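Local coordinates for protein Poly(Beta-D-mannuronate) lyase (Pseudopedobacter saltans, PDB 7O79) that probably cleaves alginate as a poly(beta-D-mannuronate) lyase of polysaccharide lyase family 6, folded as a parallel beta-helix, at residues K99-T103 with Q130-F134; V156-K162 with I195-E201; V220-I226 with I242-F248. One frame throughout, in Å; residues are numbered along the deposited sequence.

Interaction 1: residues K99-T103 with Q130-F134; sequences KLENT and QYCSF
Gln130 and Glu101 sit side by side on successive coils of the parallel beta-helix, close to where both segments bend. Backbone Gln130 N bonds Leu100 O at 3.1 Å. Further out, Gln130 NE2 donates an almost straight bond (172°) to Glu101 OE2, 3.1 Å away on the syn side but tilted well out of the carboxylate plane. Each side chain carries CG between its backbone N and carbonyl carbon (chi1 62° and 51°) and then extends, which keeps the two ends level. The other carboxylate oxygen, Glu101 OE1, receives Lys99 NZ from above its plane at 2.6 Å in a salt bridge, while Gln130 OE1 is bonded by Gln157 of the next coil. Tyr131 comes at the bend: Tyr131 O takes a weak bond from Asn102 N (3.0 Å), and its ring meets Tyr158 and makes a cation-pi contact with Lys453 of the C-terminal tail. Cys132 is buried. Cys132 SG packs on Leu100 CG at 3.7 Å and also accepts a bond from Thr103 N at 3.5 Å, so one sulfur serves both an apolar and a polar neighbour. Last comes Ser133, whose OG goes to Val452 N, while Ser133 N donates to Thr103 O at 2.9 Å.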
loop_
_atom_site.group_PDB
_atom_site.type_symbol
_atom_site.label_atom_id
_atom_site.label_comp_id
_atom_site.label_asym_id
_atom_site.label_seq_id
_atom_site.Cartn_x
_atom_site.Cartn_y
_atom_site.Cartn_z
ATOM N N LYS A 99 -9.014 10.284 13.882
ATOM C CA LYS A 99 -7.886 9.443 14.240
ATOM C C LYS A 99 -8.358 8.146 14.868
ATOM O O LYS A 99 -9.206 8.155 15.761
ATOM C CB LYS A 99 -6.931 10.163 15.208
ATOM C CG LYS A 99 -5.691 9.311 15.565
ATOM C CD LYS A 99 -4.620 10.120 16.317
ATOM C CE LYS A 99 -5.226 11.006 17.398
ATOM N NZ LYS A 99 -4.385 11.089 18.629
ATOM N N LEU A 100 -7.780 7.037 14.419
ATOM C CA LEU A 100 -7.933 5.740 15.064
ATOM C C LEU A 100 -6.583 5.343 15.640
ATOM O O LEU A 100 -5.575 5.382 14.931
ATOM C CB LEU A 100 -8.395 4.668 14.076
ATOM C CG LEU A 100 -8.461 3.248 14.665
ATOM C CD1 LEU A 100 -9.619 3.188 15.647
ATOM C CD2 LEU A 100 -8.617 2.180 13.593
ATOM N N GLU A 101 -6.552 4.963 16.913
ATOM C CA GLU A 101 -5.291 4.468 17.435
ATOM C C GLU A 101 -5.533 3.432 18.514
ATOM O O GLU A 101 -6.617 3.348 19.092
ATOM C CB GLU A 101 -4.379 5.611 17.913
ATOM C CG GLU A 101 -4.957 6.627 18.841
ATOM C CD GLU A 101 -3.918 7.713 19.167
ATOM O OE1 GLU A 101 -4.275 8.720 19.794
ATOM O OE2 GLU A 101 -2.724 7.541 18.820
ATOM N N ASN A 102 -4.507 2.596 18.711
ATOM C CA ASN A 102 -4.478 1.554 19.733
ATOM C C ASN A 102 -5.629 0.564 19.568
ATOM O O ASN A 102 -6.165 0.056 20.545
ATOM C CB ASN A 102 -4.472 2.156 21.144
ATOM C CG ASN A 102 -3.619 1.345 22.119
ATOM O OD1 ASN A 102 -2.738 0.591 21.705
ATOM N ND2 ASN A 102 -3.871 1.505 23.418
ATOM N N THR A 103 -5.982 0.254 18.323
ATOM C CA THR A 103 -7.090 -0.636 18.000
ATOM C C THR A 103 -6.586 -1.842 17.218
ATOM O O THR A 103 -5.653 -1.729 16.425
ATOM C CB THR A 103 -8.158 0.134 17.202
ATOM O OG1 THR A 103 -8.693 1.167 18.034
ATOM C CG2 THR A 103 -9.293 -0.783 16.684
ATOM N N GLN A 130 -2.852 5.007 13.549
ATOM C CA GLN A 130 -1.524 4.683 14.039
ATOM C C GLN A 130 -1.622 3.787 15.267
ATOM O O GLN A 130 -2.609 3.828 16.002
ATOM C CB GLN A 130 -0.714 5.950 14.346
ATOM C CG GLN A 130 -1.312 6.837 15.438
ATOM C CD GLN A 130 -0.447 8.061 15.718
ATOM O OE1 GLN A 130 0.318 8.506 14.858
ATOM N NE2 GLN A 130 -0.571 8.611 16.926
ATOM N N TYR A 131 -0.593 2.965 15.466
ATOM C CA TYR A 131 -0.548 1.975 16.553
ATOM C C TYR A 131 -1.781 1.081 16.564
ATOM O O TYR A 131 -2.385 0.816 17.604
ATOM C CB TYR A 131 -0.354 2.649 17.904
ATOM C CG TYR A 131 0.920 3.442 17.930
ATOM C CD1 TYR A 131 2.153 2.795 18.026
ATOM C CD2 TYR A 131 0.909 4.824 17.820
ATOM C CE1 TYR A 131 3.344 3.509 18.041
ATOM C CE2 TYR A 131 2.097 5.538 17.836
ATOM C CZ TYR A 131 3.306 4.869 17.947
ATOM O OH TYR A 131 4.489 5.572 17.961
ATOM N N CYS A 132 -2.143 0.590 15.387
ATOM C CA CYS A 132 -3.196 -0.398 15.270
ATOM C C CYS A 132 -2.615 -1.699 14.733
ATOM O O CYS A 132 -1.578 -1.708 14.064
ATOM C CB CYS A 132 -4.333 0.117 14.384
ATOM S SG CYS A 132 -5.239 1.526 15.100
ATOM N N SER A 133 -3.290 -2.808 15.040
ATOM C CA SER A 133 -2.833 -4.144 14.666
ATOM C C SER A 133 -3.930 -4.883 13.916
ATOM O O SER A 133 -5.108 -4.794 14.266
ATOM C CB SER A 133 -2.421 -4.989 15.885
ATOM O OG SER A 133 -1.279 -4.460 16.518
ATOM N N PHE A 134 -3.521 -5.645 12.904
ATOM C CA PHE A 134 -4.442 -6.329 12.006
ATOM C C PHE A 134 -3.916 -7.727 11.731
ATOM O O PHE A 134 -2.801 -7.889 11.225
ATOM C CB PHE A 134 -4.618 -5.529 10.708
ATOM C CG PHE A 134 -4.976 -4.083 10.940
ATOM C CD1 PHE A 134 -6.302 -3.716 11.113
ATOM C CD2 PHE A 134 -3.994 -3.118 11.077
ATOM C CE1 PHE A 134 -6.655 -2.411 11.342
ATOM C CE2 PHE A 134 -4.332 -1.797 11.312
ATOM C CZ PHE A 134 -5.672 -1.437 11.447
#

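Interaction 2: residues V156-K162 with I195-E201; sequences VQYCYFK and IKNNLFE
Val156-Lys162 and Ile195-Glu201 run parallel, with strands 160-162 and 199-201 only 6° apart in direction, and both segments break their strand at the same bend. At that bend Asn198 does the bridging. With CG beside its own backbone N (chi1 -58°), its amide lies across the gap: Asn198 ND2 reaches Val156 O at 3.1 Å, coming from above the carbonyl plane, and Asn198 OD1 uses a lone pair to take Cys159 N at 2.8 Å. Val156 O is thus gripped twice, the second donor being Lys196 N. Cut back to alanine, Asn198 would lose both bonds, which is likely to leave the Cys159 N-H without its acceptor and Val156 O with one donor fewer. Just before the bend, on the face that carries Gln157, Lys196 runs alongside and curls at its last torsion to bring Lys196 NZ to Gln157 OE1, 3.0 Å away and above the amide carbonyl plane; the same NZ makes a weak bond to Tyr158 OH. The opposite end of that amide, Gln157 NE2, is held by Gln130. Beyond the bend, Leu199 CD2 packs on Tyr160 CE1 at 3.6 Å. On the other side of the sheet Phe161 and Phe200 point the same way with planes 19° apart but slid, centroids 5.1 Å from each other, so that Phe161 CD1 rides over the rim of one Phe200 face. Phe134 and Phe175 extend this row of interior aromatic rings. Asn198 starts a run continued by Asn223 on the next coil, and such runs of asparagines at a bend are a hallmark of parallel beta-helices.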
loop_
_atom_site.group_PDB
_atom_site.type_symbol
_atom_site.label_atom_id
_atom_site.label_comp_id
_atom_site.label_asym_id
_atom_site.label_seq_id
_atom_site.Cartn_x
_atom_site.Cartn_y
_atom_site.Cartn_z
ATOM N N VAL A 156 -1.242 6.305 7.441
ATOM C CA VAL A 156 -1.261 5.080 8.227
ATOM C C VAL A 156 0.180 4.828 8.667
ATOM O O VAL A 156 1.060 4.643 7.818
ATOM C CB VAL A 156 -1.798 3.886 7.413
ATOM C CG1 VAL A 156 -1.622 2.571 8.192
ATOM C CG2 VAL A 156 -3.250 4.115 6.965
ATOM N N GLN A 157 0.435 4.852 9.979
ATOM C CA GLN A 157 1.805 4.728 10.459
ATOM C C GLN A 157 1.862 3.911 11.739
ATOM O O GLN A 157 0.903 3.875 12.510
ATOM C CB GLN A 157 2.456 6.114 10.660
ATOM C CG GLN A 157 1.765 6.994 11.670
ATOM C CD GLN A 157 2.413 8.368 11.766
ATOM O OE1 GLN A 157 3.299 8.699 10.986
ATOM N NE2 GLN A 157 1.960 9.179 12.720
ATOM N N TYR A 158 3.007 3.250 11.954
ATOM C CA TYR A 158 3.246 2.459 13.162
ATOM C C TYR A 158 2.162 1.424 13.389
ATOM O O TYR A 158 1.818 1.102 14.532
ATOM C CB TYR A 158 3.401 3.337 14.411
ATOM C CG TYR A 158 4.335 4.508 14.242
ATOM C CD1 TYR A 158 5.679 4.305 13.984
ATOM C CD2 TYR A 158 3.889 5.810 14.401
ATOM C CE1 TYR A 158 6.548 5.375 13.843
ATOM C CE2 TYR A 158 4.750 6.886 14.268
ATOM C CZ TYR A 158 6.071 6.663 13.988
ATOM O OH TYR A 158 6.934 7.730 13.858
ATOM N N CYS A 159 1.629 0.874 12.306
ATOM C CA CYS A 159 0.695 -0.226 12.429
ATOM C C CYS A 159 1.394 -1.556 12.158
ATOM O O CYS A 159 2.528 -1.623 11.677
ATOM C CB CYS A 159 -0.500 -0.025 11.491
ATOM S SG CYS A 159 -1.565 1.346 12.019
ATOM N N TYR A 160 0.682 -2.628 12.485
ATOM C CA TYR A 160 1.213 -3.980 12.421
ATOM C C TYR A 160 0.232 -4.841 11.633
ATOM O O TYR A 160 -0.935 -4.972 12.026
ATOM C CB TYR A 160 1.425 -4.512 13.842
ATOM C CG TYR A 160 2.132 -5.841 13.963
ATOM C CD1 TYR A 160 2.999 -6.293 12.974
ATOM C CD2 TYR A 160 1.942 -6.641 15.089
ATOM C CE1 TYR A 160 3.660 -7.505 13.106
ATOM C CE2 TYR A 160 2.590 -7.863 15.222
ATOM C CZ TYR A 160 3.449 -8.282 14.236
ATOM O OH TYR A 160 4.089 -9.486 14.376
ATOM N N PHE A 161 0.703 -5.430 10.525
ATOM C CA PHE A 161 -0.122 -6.289 9.673
ATOM C C PHE A 161 0.507 -7.678 9.646
ATOM O O PHE A 161 1.590 -7.864 9.082
ATOM C CB PHE A 161 -0.269 -5.715 8.262
ATOM C CG PHE A 161 -0.704 -4.268 8.232
ATOM C CD1 PHE A 161 0.225 -3.245 8.345
ATOM C CD2 PHE A 161 -2.052 -3.941 8.108
ATOM C CE1 PHE A 161 -0.165 -1.912 8.324
ATOM C CE2 PHE A 161 -2.457 -2.607 8.080
ATOM C CZ PHE A 161 -1.509 -1.588 8.204
ATOM N N LYS A 162 -0.186 -8.652 10.229
ATOM C CA LYS A 162 0.404 -9.937 10.562
ATOM C C LYS A 162 -0.479 -11.085 10.092
ATOM O O LYS A 162 -1.692 -11.067 10.316
ATOM C CB LYS A 162 0.613 -10.057 12.068
ATOM C CG LYS A 162 1.174 -11.397 12.498
ATOM C CD LYS A 162 1.295 -11.483 14.005
ATOM C CE LYS A 162 2.406 -12.445 14.424
ATOM N NZ LYS A 162 2.376 -12.697 15.896
ATOM N N ILE A 195 1.945 5.801 3.738
ATOM C CA ILE A 195 2.112 4.504 4.382
ATOM C C ILE A 195 3.507 4.527 4.994
ATOM O O ILE A 195 4.501 4.400 4.271
ATOM C CB ILE A 195 1.979 3.348 3.381
ATOM C CG1 ILE A 195 0.603 3.352 2.685
ATOM C CG2 ILE A 195 2.273 2.017 4.077
ATOM C CD1 ILE A 195 0.512 2.278 1.549
ATOM N N LYS A 196 3.607 4.690 6.314
ATOM C CA LYS A 196 4.891 5.043 6.910
ATOM C C LYS A 196 5.156 4.246 8.178
ATOM O O LYS A 196 4.267 4.091 9.015
ATOM C CB LYS A 196 4.949 6.545 7.211
ATOM C CG LYS A 196 6.245 7.043 7.902
ATOM C CD LYS A 196 6.090 8.537 8.248
ATOM C CE LYS A 196 6.998 8.983 9.404
ATOM N NZ LYS A 196 6.287 8.820 10.729
ATOM N N ASN A 197 6.384 3.726 8.297
ATOM C CA ASN A 197 6.856 3.057 9.512
ATOM C C ASN A 197 5.875 1.992 9.979
ATOM O O ASN A 197 5.567 1.887 11.165
ATOM C CB ASN A 197 7.129 4.053 10.656
ATOM C CG ASN A 197 8.205 5.058 10.324
ATOM O OD1 ASN A 197 9.137 4.763 9.584
ATOM N ND2 ASN A 197 8.108 6.242 10.909
ATOM N N ASN A 198 5.390 1.174 9.042
ATOM C CA ASN A 198 4.579 0.021 9.410
ATOM C C ASN A 198 5.403 -1.261 9.298
ATOM O O ASN A 198 6.393 -1.329 8.559
ATOM C CB ASN A 198 3.337 -0.094 8.523
ATOM C CG ASN A 198 2.476 1.139 8.574
ATOM O OD1 ASN A 198 1.806 1.402 9.572
ATOM N ND2 ASN A 198 2.543 1.946 7.516
ATOM N N LEU A 199 4.967 -2.282 10.027
ATOM C CA LEU A 199 5.565 -3.613 10.000
ATOM C C LEU A 199 4.605 -4.601 9.346
ATOM O O LEU A 199 3.463 -4.762 9.792
ATOM C CB LEU A 199 5.920 -4.071 11.410
ATOM C CG LEU A 199 6.527 -5.468 11.549
ATOM C CD1 LEU A 199 7.825 -5.614 10.773
ATOM C CD2 LEU A 199 6.775 -5.799 13.012
ATOM N N PHE A 200 5.081 -5.332 8.359
ATOM C CA PHE A 200 4.314 -6.363 7.712
ATOM C C PHE A 200 5.023 -7.705 7.976
ATOM O O PHE A 200 6.194 -7.815 7.747
ATOM C CB PHE A 200 4.230 -6.164 6.211
ATOM C CG PHE A 200 3.615 -4.876 5.776
ATOM C CD1 PHE A 200 4.317 -3.699 5.820
ATOM C CD2 PHE A 200 2.362 -4.858 5.246
ATOM C CE1 PHE A 200 3.751 -2.532 5.389
ATOM C CE2 PHE A 200 1.795 -3.694 4.825
ATOM C CZ PHE A 200 2.484 -2.534 4.896
ATOM N N GLU A 201 4.321 -8.687 8.497
ATOM C CA GLU A 201 4.896 -9.993 8.704
ATOM C C GLU A 201 3.967 -11.065 8.187
ATOM O O GLU A 201 2.930 -11.263 8.733
ATOM C CB GLU A 201 5.182 -10.203 10.161
ATOM C CG GLU A 201 5.924 -11.475 10.475
ATOM C CD GLU A 201 7.079 -11.221 11.384
ATOM O OE1 GLU A 201 7.129 -10.139 11.982
ATOM O OE2 GLU A 201 7.945 -12.105 11.503
#

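Interaction 3: residues V220-I226 with I242-F248; sequences VIGNTVI and IEENFIF
Val220-Ile226 and Ile242-Phe248 are parallel neighbours: the axes of strands 224-226 and 246-248 come within 4.7 Å, their directions 8° apart, with a shared bend at Gly222 and Glu244, where both backbones take positive phi. Gly222 N bonds Glu243 O at 3.0 Å, and beyond the bend Val225 N meets Phe246 O at 2.7 Å. The side-chain centrepiece is a pair of asparagines. Asn223 and Asn245 point the same way with amides nearly coplanar, 6° apart, both set by a first torsion close to -60°. Asn245 OD1 takes two donors, Asn223 ND2 and the backbone Asn223 N, each at 3.0 Å, while Asn245 ND2 crosses to Val220 O at 3.1 Å from above that carbonyl plane. This fixes the rotation of the buried Asn245 amide at both its ends. Asn245 ND2 goes on to Asn270 OD1, so the amides of Asn223, Asn245 and Asn270 are linked in a row, and Asn223 OD1 also takes the backbone N of Asn198. In the interior Val220 CB rests on Ile242 CG1 (4.1 Å), and Val225 packs in the same manner against Ile247. On the outer side Thr224 CG2 comes to the edge of the Phe248 ring at Phe248 CD2, 4.2 Å away, while Thr224 OG1 bonds Leu445 N. Pro444 of the C-terminal tail covers Thr224, Phe246 and Phe248; strand 194-201 flanks one side, strand 266-273 the other, and strand 209-214 backs the two valines.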
loop_
_atom_site.group_PDB
_atom_site.type_symbol
_atom_site.label_atom_id
_atom_site.label_comp_id
_atom_site.label_asym_id
_atom_site.label_seq_id
_atom_site.Cartn_x
_atom_site.Cartn_y
_atom_site.Cartn_z
ATOM N N VAL A 220 5.464 5.926 0.552
ATOM C CA VAL A 220 5.669 4.612 1.130
ATOM C C VAL A 220 7.076 4.710 1.727
ATOM O O VAL A 220 8.036 4.564 1.040
ATOM C CB VAL A 220 5.519 3.508 0.092
ATOM C CG1 VAL A 220 5.646 2.173 0.747
ATOM C CG2 VAL A 220 4.166 3.600 -0.558
ATOM N N ILE A 221 7.132 4.968 3.031
ATOM C CA ILE A 221 8.357 5.386 3.723
ATOM C C ILE A 221 8.596 4.507 4.942
ATOM O O ILE A 221 7.701 4.350 5.777
ATOM C CB ILE A 221 8.287 6.851 4.198
ATOM C CG1 ILE A 221 7.783 7.800 3.121
ATOM C CG2 ILE A 221 9.658 7.312 4.694
ATOM C CD1 ILE A 221 8.585 7.717 1.864
ATOM N N GLY A 222 9.804 3.956 5.056
ATOM C CA GLY A 222 10.254 3.393 6.324
ATOM C C GLY A 222 9.456 2.218 6.844
ATOM O O GLY A 222 9.395 2.015 8.057
ATOM N N ASN A 223 8.859 1.428 5.962
ATOM C CA ASN A 223 8.143 0.219 6.340
ATOM C C ASN A 223 9.086 -0.984 6.349
ATOM O O ASN A 223 10.061 -1.040 5.595
ATOM C CB ASN A 223 7.005 -0.046 5.361
ATOM C CG ASN A 223 5.993 1.084 5.334
ATOM O OD1 ASN A 223 5.141 1.199 6.224
ATOM N ND2 ASN A 223 6.109 1.951 4.333
ATOM N N THR A 224 8.757 -1.971 7.175
ATOM C CA THR A 224 9.504 -3.223 7.243
ATOM C C THR A 224 8.580 -4.352 6.803
ATOM O O THR A 224 7.511 -4.545 7.392
ATOM C CB THR A 224 10.039 -3.458 8.665
ATOM O OG1 THR A 224 11.052 -2.487 8.955
ATOM C CG2 THR A 224 10.656 -4.843 8.792
ATOM N N VAL A 225 8.974 -5.075 5.751
ATOM C CA VAL A 225 8.158 -6.142 5.167
ATOM C C VAL A 225 8.925 -7.454 5.290
ATOM O O VAL A 225 9.916 -7.672 4.583
ATOM C CB VAL A 225 7.794 -5.860 3.699
ATOM C CG1 VAL A 225 6.950 -6.969 3.156
ATOM C CG2 VAL A 225 7.063 -4.513 3.561
ATOM N N ILE A 226 8.438 -8.352 6.144
ATOM C CA ILE A 226 9.167 -9.560 6.514
ATOM C C ILE A 226 8.426 -10.772 5.959
ATOM O O ILE A 226 7.242 -10.977 6.262
ATOM C CB ILE A 226 9.338 -9.670 8.035
ATOM C CG1 ILE A 226 10.214 -8.519 8.551
ATOM C CG2 ILE A 226 9.977 -11.008 8.398
ATOM C CD1 ILE A 226 10.454 -8.561 10.056
ATOM N N ILE A 242 8.817 5.874 -2.816
ATOM C CA ILE A 242 9.034 4.609 -2.120
ATOM C C ILE A 242 10.461 4.681 -1.594
ATOM O O ILE A 242 11.416 4.536 -2.361
ATOM C CB ILE A 242 8.819 3.397 -3.036
ATOM C CG1 ILE A 242 7.394 3.443 -3.601
ATOM C CG2 ILE A 242 8.988 2.092 -2.259
ATOM C CD1 ILE A 242 7.090 2.349 -4.584
ATOM N N GLU A 243 10.613 4.930 -0.293
ATOM C CA GLU A 243 11.906 5.278 0.285
ATOM C C GLU A 243 12.099 4.638 1.644
ATOM O O GLU A 243 11.161 4.550 2.433
ATOM C CB GLU A 243 12.076 6.796 0.443
ATOM C CG GLU A 243 12.142 7.531 -0.866
ATOM C CD GLU A 243 12.332 9.031 -0.693
ATOM O OE1 GLU A 243 12.667 9.690 -1.705
ATOM O OE2 GLU A 243 12.089 9.544 0.425
ATOM N N GLU A 244 13.334 4.215 1.904
ATOM C CA GLU A 244 13.786 3.802 3.235
ATOM C C GLU A 244 13.005 2.618 3.787
ATOM O O GLU A 244 12.871 2.476 5.008
ATOM C CB GLU A 244 13.759 4.977 4.215
ATOM C CG GLU A 244 14.811 6.035 3.891
ATOM C CD GLU A 244 14.437 7.414 4.402
ATOM O OE1 GLU A 244 14.406 8.359 3.589
ATOM O OE2 GLU A 244 14.167 7.555 5.613
ATOM N N ASN A 245 12.511 1.749 2.902
ATOM C CA ASN A 245 11.807 0.543 3.314
ATOM C C ASN A 245 12.792 -0.610 3.453
ATOM O O ASN A 245 13.882 -0.594 2.882
ATOM C CB ASN A 245 10.709 0.154 2.313
ATOM C CG ASN A 245 9.662 1.236 2.143
ATOM O OD1 ASN A 245 8.776 1.384 2.987
ATOM N ND2 ASN A 245 9.751 2.001 1.043
ATOM N N PHE A 246 12.400 -1.608 4.239
ATOM C CA PHE A 246 13.188 -2.816 4.435
ATOM C C PHE A 246 12.335 -3.999 4.023
ATOM O O PHE A 246 11.261 -4.218 4.589
ATOM C CB PHE A 246 13.627 -2.980 5.887
ATOM C CG PHE A 246 14.643 -1.974 6.344
ATOM C CD1 PHE A 246 16.000 -2.249 6.253
ATOM C CD2 PHE A 246 14.242 -0.777 6.931
ATOM C CE1 PHE A 246 16.943 -1.336 6.697
ATOM C CE2 PHE A 246 15.190 0.144 7.376
ATOM C CZ PHE A 246 16.538 -0.149 7.262
ATOM N N ILE A 247 12.804 -4.763 3.053
ATOM C CA ILE A 247 12.092 -5.957 2.623
ATOM C C ILE A 247 13.014 -7.136 2.923
ATOM O O ILE A 247 14.011 -7.352 2.229
ATOM C CB ILE A 247 11.677 -5.886 1.148
ATOM C CG1 ILE A 247 10.792 -4.649 0.941
ATOM C CG2 ILE A 247 10.921 -7.146 0.718
ATOM C CD1 ILE A 247 10.294 -4.468 -0.472
ATOM N N PHE A 248 12.697 -7.877 3.990
ATOM C CA PHE A 248 13.436 -9.071 4.401
ATOM C C PHE A 248 12.594 -10.272 3.989
ATOM O O PHE A 248 11.743 -10.739 4.741
ATOM C CB PHE A 248 13.701 -9.085 5.904
ATOM C CG PHE A 248 14.534 -7.937 6.392
ATOM C CD1 PHE A 248 15.904 -7.927 6.205
ATOM C CD2 PHE A 248 13.951 -6.884 7.078
ATOM C CE1 PHE A 248 16.683 -6.868 6.653
ATOM C CE2 PHE A 248 14.730 -5.821 7.540
ATOM C CZ PHE A 248 16.104 -5.822 7.327
#

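From the N terminus, each contact closes one turn of the beta-helix: interaction 1 after 26 intervening residues, interaction 2 after 32, interaction 3 after 15. They follow in series, neither nested nor crossed. Strands 128-135 and 155-162 are neighbours, so interaction 1 joins interaction 2 through Phe134 N and Tyr160 O, 2.8 Å apart and probably hydrogen-bonded, and through the packing of Phe134 on Phe161. Strands 194-201 and 219-226 likewise couple interactions 2 and 3, Phe200 N lying 2.7 Å from Thr224 O. Interactions 1 and 3 do not touch, their centres about 19 Å apart. Together with these joins between them, they tie six successive coils into one parallel stack, along which the C-terminal tail runs back.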